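Local coordinates for protein of unknown function with a cupin-like fold (Ralstonia eutropha, PDB 3CJX) that is of unknown function but adopts a cupin-like fold and belongs to the ChrR-like cupin family, at residues P19-L24 / I32-M37; A48-G53 / H98-P103. All blocks are in the same frame, centred on the assembly; numbering follows the deposited sequence.

Contact 1: residues P19-L24 / I32-M37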
# COMPACT_ATOMS: atom_id res chain seq x y z
N PRO A 19 -15.61 -4.93 -2.20
CA PRO A 19 -14.60 -4.96 -3.25
C PRO A 19 -13.48 -3.99 -2.97
O PRO A 19 -13.67 -3.03 -2.24
CB PRO A 19 -15.37 -4.52 -4.50
CG PRO A 19 -16.53 -3.77 -4.01
CD PRO A 19 -16.85 -4.27 -2.64
N PHE A 20 -12.30 -4.26 -3.53
CA PHE A 20 -11.16 -3.36 -3.37
C PHE A 20 -11.44 -2.03 -4.07
O PHE A 20 -12.25 -1.95 -5.00
CB PHE A 20 -9.88 -3.98 -3.96
CG PHE A 20 -9.18 -4.96 -3.05
CD1 PHE A 20 -9.87 -5.95 -2.37
CD2 PHE A 20 -7.79 -4.93 -2.93
CE1 PHE A 20 -9.19 -6.85 -1.56
CE2 PHE A 20 -7.11 -5.84 -2.13
CZ PHE A 20 -7.81 -6.80 -1.44
N LEU A 21 -10.79 -0.98 -3.58
CA LEU A 21 -10.87 0.32 -4.20
C LEU A 21 -10.01 0.19 -5.46
O LEU A 21 -8.88 -0.28 -5.39
CB LEU A 21 -10.32 1.39 -3.25
CG LEU A 21 -11.04 1.51 -1.91
CD1 LEU A 21 -10.38 2.55 -1.01
CD2 LEU A 21 -12.52 1.84 -2.17
N LYS A 22 -10.55 0.57 -6.61
CA LYS A 22 -9.84 0.38 -7.87
C LYS A 22 -8.98 1.55 -8.34
O LYS A 22 -9.30 2.72 -8.09
CB LYS A 22 -10.83 -0.03 -8.95
CG LYS A 22 -11.70 -1.22 -8.51
CD LYS A 22 -11.95 -2.20 -9.63
CE LYS A 22 -12.44 -3.60 -9.18
NZ LYS A 22 -12.98 -3.76 -7.78
N ALA A 23 -7.85 1.22 -8.96
CA ALA A 23 -6.96 2.20 -9.56
C ALA A 23 -6.47 3.31 -8.65
O ALA A 23 -6.75 4.47 -8.91
CB ALA A 23 -7.64 2.80 -10.79
N LEU A 24 -5.73 2.95 -7.61
CA LEU A 24 -5.16 3.94 -6.68
C LEU A 24 -4.47 5.10 -7.40
O LEU A 24 -3.65 4.87 -8.30
CB LEU A 24 -4.13 3.29 -5.75
CG LEU A 24 -3.46 4.17 -4.68
CD1 LEU A 24 -4.53 4.70 -3.73
CD2 LEU A 24 -2.38 3.38 -3.91
N ILE A 32 -6.52 -1.40 -3.99
CA ILE A 32 -6.19 -1.38 -2.56
C ILE A 32 -7.39 -1.61 -1.69
O ILE A 32 -8.53 -1.26 -2.05
CB ILE A 32 -5.72 0.04 -2.10
CG1 ILE A 32 -4.63 0.57 -2.98
CG2 ILE A 32 -5.12 0.02 -0.72
CD1 ILE A 32 -3.38 -0.25 -2.87
N PHE A 33 -7.12 -2.19 -0.52
CA PHE A 33 -8.11 -2.29 0.54
C PHE A 33 -7.40 -1.71 1.77
O PHE A 33 -6.51 -2.34 2.31
CB PHE A 33 -8.59 -3.71 0.78
CG PHE A 33 -9.92 -3.77 1.48
CD1 PHE A 33 -10.10 -3.16 2.72
CD2 PHE A 33 -11.00 -4.41 0.90
CE1 PHE A 33 -11.31 -3.18 3.36
CE2 PHE A 33 -12.21 -4.45 1.53
CZ PHE A 33 -12.36 -3.83 2.77
N PRO A 34 -7.80 -0.51 2.22
CA PRO A 34 -7.12 0.05 3.37
C PRO A 34 -7.51 -0.68 4.64
O PRO A 34 -8.63 -1.16 4.75
CB PRO A 34 -7.63 1.49 3.41
CG PRO A 34 -8.98 1.42 2.81
CD PRO A 34 -8.90 0.37 1.76
N LEU A 35 -6.57 -0.79 5.56
CA LEU A 35 -6.78 -1.43 6.86
C LEU A 35 -6.55 -0.43 8.00
O LEU A 35 -7.47 -0.12 8.75
CB LEU A 35 -5.87 -2.67 6.99
CG LEU A 35 -5.98 -3.62 5.79
CD1 LEU A 35 -4.99 -4.76 5.85
CD2 LEU A 35 -7.43 -4.13 5.70
N PHE A 36 -5.32 0.10 8.08
CA PHE A 36 -4.94 1.04 9.13
C PHE A 36 -4.18 2.23 8.55
O PHE A 36 -3.22 2.04 7.82
CB PHE A 36 -4.07 0.34 10.17
CG PHE A 36 -3.71 1.19 11.34
CD1 PHE A 36 -4.54 1.25 12.44
CD2 PHE A 36 -2.55 1.95 11.34
CE1 PHE A 36 -4.23 2.04 13.52
CE2 PHE A 36 -2.24 2.75 12.41
CZ PHE A 36 -3.07 2.79 13.50
N MSE A 37 -4.60 3.45 8.88
CA MSE A 37 -3.94 4.67 8.37
C MSE A 37 -3.72 5.72 9.46
O MSE A 37 -4.67 6.22 10.05
CB MSE A 37 -4.77 5.29 7.27
CG MSE A 37 -5.24 4.26 6.31
SE MSE A 37 -5.35 4.93 4.56
CE MSE A 37 -3.46 4.77 4.15
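Leu21 and Ile32 form a single antiparallel bridge, a hydrogen-bonded pair by which the loop before strand 30-38 folds back on that strand in this cupin-like domain. Leu21 N donates to Ile32 O at 2.7 Å, and Ile32 N returns a bond to Leu21 O at 3.0 Å.

The aromatic contact lies beside the bridge. Phe20 and Phe33 meet edge-to-face, with centroids 5.5 Å apart and planes at 79°; the edge of Phe33 is directed at the face of Phe20, its CD2 coming to the CD1-CE1 side of that ring, 3.8 Å from Phe20 CD1. The same face receives a CH-pi contact, since Phe33 CB stands 3.7 Å from the Phe20 ring centroid, almost on the ring normal. A flat side chain suits position 20 because one face can receive Phe33 CB while CD2 of the ring touches the backbone at Ile32 C; its other neighbours include Arg47 and Ser49 of strand 43-50.

The remaining contacts are aliphatic. Leu21, Leu24 and Pro34 also pack against helix 135-148, where branched or ring-closed hydrocarbon suits a surface with Trp141 and Val142. The side chains of Leu21 and Pro34 cross at about a right angle, with Leu21 CD1 3.8 Å from Pro34 CD. Isoleucine suits position 32 because its CG1-CD1 arm meets Leu24, whose CD2 methyl rests 3.7 Å from Ile32 CG1.

Contact 2: residues A48-G53 / H98-P103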
# COMPACT_ATOMS: atom_id res chain seq x y z
N ALA A 48 -2.92 -4.91 -0.99
CA ALA A 48 -2.88 -4.47 -2.39
C ALA A 48 -3.14 -5.67 -3.31
O ALA A 48 -2.80 -6.80 -2.96
CB ALA A 48 -1.55 -3.81 -2.73
N SER A 49 -3.77 -5.42 -4.45
CA SER A 49 -4.05 -6.45 -5.45
C SER A 49 -3.53 -5.91 -6.79
O SER A 49 -4.09 -4.98 -7.35
CB SER A 49 -5.53 -6.78 -5.52
OG SER A 49 -5.76 -7.88 -6.39
N PHE A 50 -2.44 -6.50 -7.26
CA PHE A 50 -1.78 -6.04 -8.47
C PHE A 50 -2.05 -6.87 -9.71
O PHE A 50 -2.00 -8.10 -9.68
CB PHE A 50 -0.30 -6.01 -8.25
CG PHE A 50 0.14 -5.08 -7.16
CD1 PHE A 50 0.32 -3.74 -7.43
CD2 PHE A 50 0.42 -5.56 -5.91
CE1 PHE A 50 0.75 -2.89 -6.45
CE2 PHE A 50 0.85 -4.71 -4.91
CZ PHE A 50 1.02 -3.37 -5.19
N ALA A 51 -2.32 -6.17 -10.80
CA ALA A 51 -2.57 -6.77 -12.08
C ALA A 51 -1.24 -7.18 -12.69
O ALA A 51 -0.20 -6.63 -12.33
CB ALA A 51 -3.27 -5.77 -12.99
N PRO A 52 -1.25 -8.16 -13.61
CA PRO A 52 -0.02 -8.55 -14.28
C PRO A 52 0.53 -7.45 -15.18
O PRO A 52 -0.20 -6.59 -15.63
CB PRO A 52 -0.46 -9.71 -15.18
CG PRO A 52 -1.75 -10.19 -14.62
CD PRO A 52 -2.40 -8.99 -14.03
N GLY A 53 1.83 -7.49 -15.43
CA GLY A 53 2.50 -6.57 -16.32
C GLY A 53 2.73 -5.15 -15.84
O GLY A 53 2.91 -4.23 -16.64
N HIS A 98 13.69 1.20 -4.80
CA HIS A 98 13.55 0.10 -5.75
C HIS A 98 12.32 0.33 -6.60
O HIS A 98 11.54 1.24 -6.33
CB HIS A 98 13.43 -1.26 -5.04
CG HIS A 98 14.58 -1.57 -4.14
ND1 HIS A 98 14.47 -1.60 -2.77
CD2 HIS A 98 15.89 -1.79 -4.42
CE1 HIS A 98 15.65 -1.86 -2.24
NE2 HIS A 98 16.53 -1.98 -3.22
N GLN A 99 12.15 -0.51 -7.62
CA GLN A 99 11.04 -0.42 -8.57
C GLN A 99 10.24 -1.73 -8.67
O GLN A 99 10.75 -2.73 -9.16
CB GLN A 99 11.58 -0.04 -9.94
CG GLN A 99 10.51 -0.02 -11.00
CD GLN A 99 11.00 0.54 -12.30
OE1 GLN A 99 12.05 0.15 -12.82
NE2 GLN A 99 10.21 1.44 -12.87
N PHE A 100 8.98 -1.65 -8.26
CA PHE A 100 8.05 -2.78 -8.23
C PHE A 100 7.64 -3.17 -9.65
O PHE A 100 7.34 -2.31 -10.48
CB PHE A 100 6.82 -2.37 -7.40
CG PHE A 100 5.83 -3.47 -7.15
CD1 PHE A 100 4.77 -3.69 -8.03
CD2 PHE A 100 5.91 -4.25 -6.01
CE1 PHE A 100 3.84 -4.69 -7.79
CE2 PHE A 100 4.99 -5.25 -5.76
CZ PHE A 100 3.96 -5.47 -6.64
N ASN A 101 7.63 -4.47 -9.92
CA ASN A 101 7.18 -5.00 -11.18
C ASN A 101 6.36 -6.26 -10.96
O ASN A 101 6.70 -7.06 -10.08
CB ASN A 101 8.36 -5.45 -12.05
CG ASN A 101 9.28 -4.32 -12.47
OD1 ASN A 101 9.04 -3.65 -13.48
ND2 ASN A 101 10.39 -4.18 -11.76
N THR A 102 5.28 -6.42 -11.73
CA THR A 102 4.56 -7.69 -11.78
C THR A 102 4.84 -8.17 -13.18
O THR A 102 4.54 -7.46 -14.14
CB THR A 102 3.04 -7.62 -11.55
OG1 THR A 102 2.45 -6.60 -12.37
CG2 THR A 102 2.71 -7.39 -10.09
N PRO A 103 5.44 -9.36 -13.32
CA PRO A 103 5.69 -9.90 -14.66
C PRO A 103 4.44 -9.97 -15.52
O PRO A 103 3.36 -10.29 -15.01
CB PRO A 103 6.15 -11.33 -14.39
CG PRO A 103 6.66 -11.33 -12.99
CD PRO A 103 5.91 -10.27 -12.25
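From Phe50 to Gly53 and from Phe100 to Pro103 the two segments run at 60° to each other and come together at their far ends, where the CA atoms of Gly53 and Pro103 are 4.9 Å apart. There Gly53 N gives a weak hydrogen bond to Pro103 O (3.2 Å); Gly53 has positive phi, a conformation easily reached without a side chain.

Thr102 makes the firmer polar link. Its OG1, placed between the backbone N and the carbonyl carbon (chi1 48°), donates to Ala51 O at 2.7 Å, in the carbonyl plane, and the same oxygen is bonded to Leu54 N, so two backbone groups hold it. The methyl of the same residue serves the apolar side, CG2 lying 3.8 Å from Phe50 CB, so a threonine supplies both kinds of contact. Deeper in, Phe100 extends its CZ over the centre of one face of the Phe50 ring, 3.6 Å from Phe50 CD2. The rings are inclined at 38°, their centroids 4.4 Å apart; both phenylalanines are buried, and a flat ring on each side gives broad apolar contact between them.

Phe50 continues onto Val112 of strand 110-117 and Thr30 of strand 30-38, whereas Phe100 stacks on Trp74 of strand 73-76; the contact thus joins strand 43-50 of one sheet to strand 97-101 of the other.

Both segments of contact 1 precede those of contact 2 in the sequence, and the centres of the two contacts lie about 16 Å apart within the ChrR-like cupin domain. Strands 30-38 and 43-50, consecutive in sequence and neighbours in the mixed sheet, connect them: Phe20 CE2 packs 3.9 Å from Ser49 CB, and Ile32 CD1 lies 4.0 Å from Ala48 CB. Contact 1 fastens a preceding loop to that sheet near helix 135-148, while contact 2 reaches from the sheet to strand 97-101 of the antiparallel one. Together they tie a loop, two adjacent strands of one sheet and a strand of the other into one cupin-like unit.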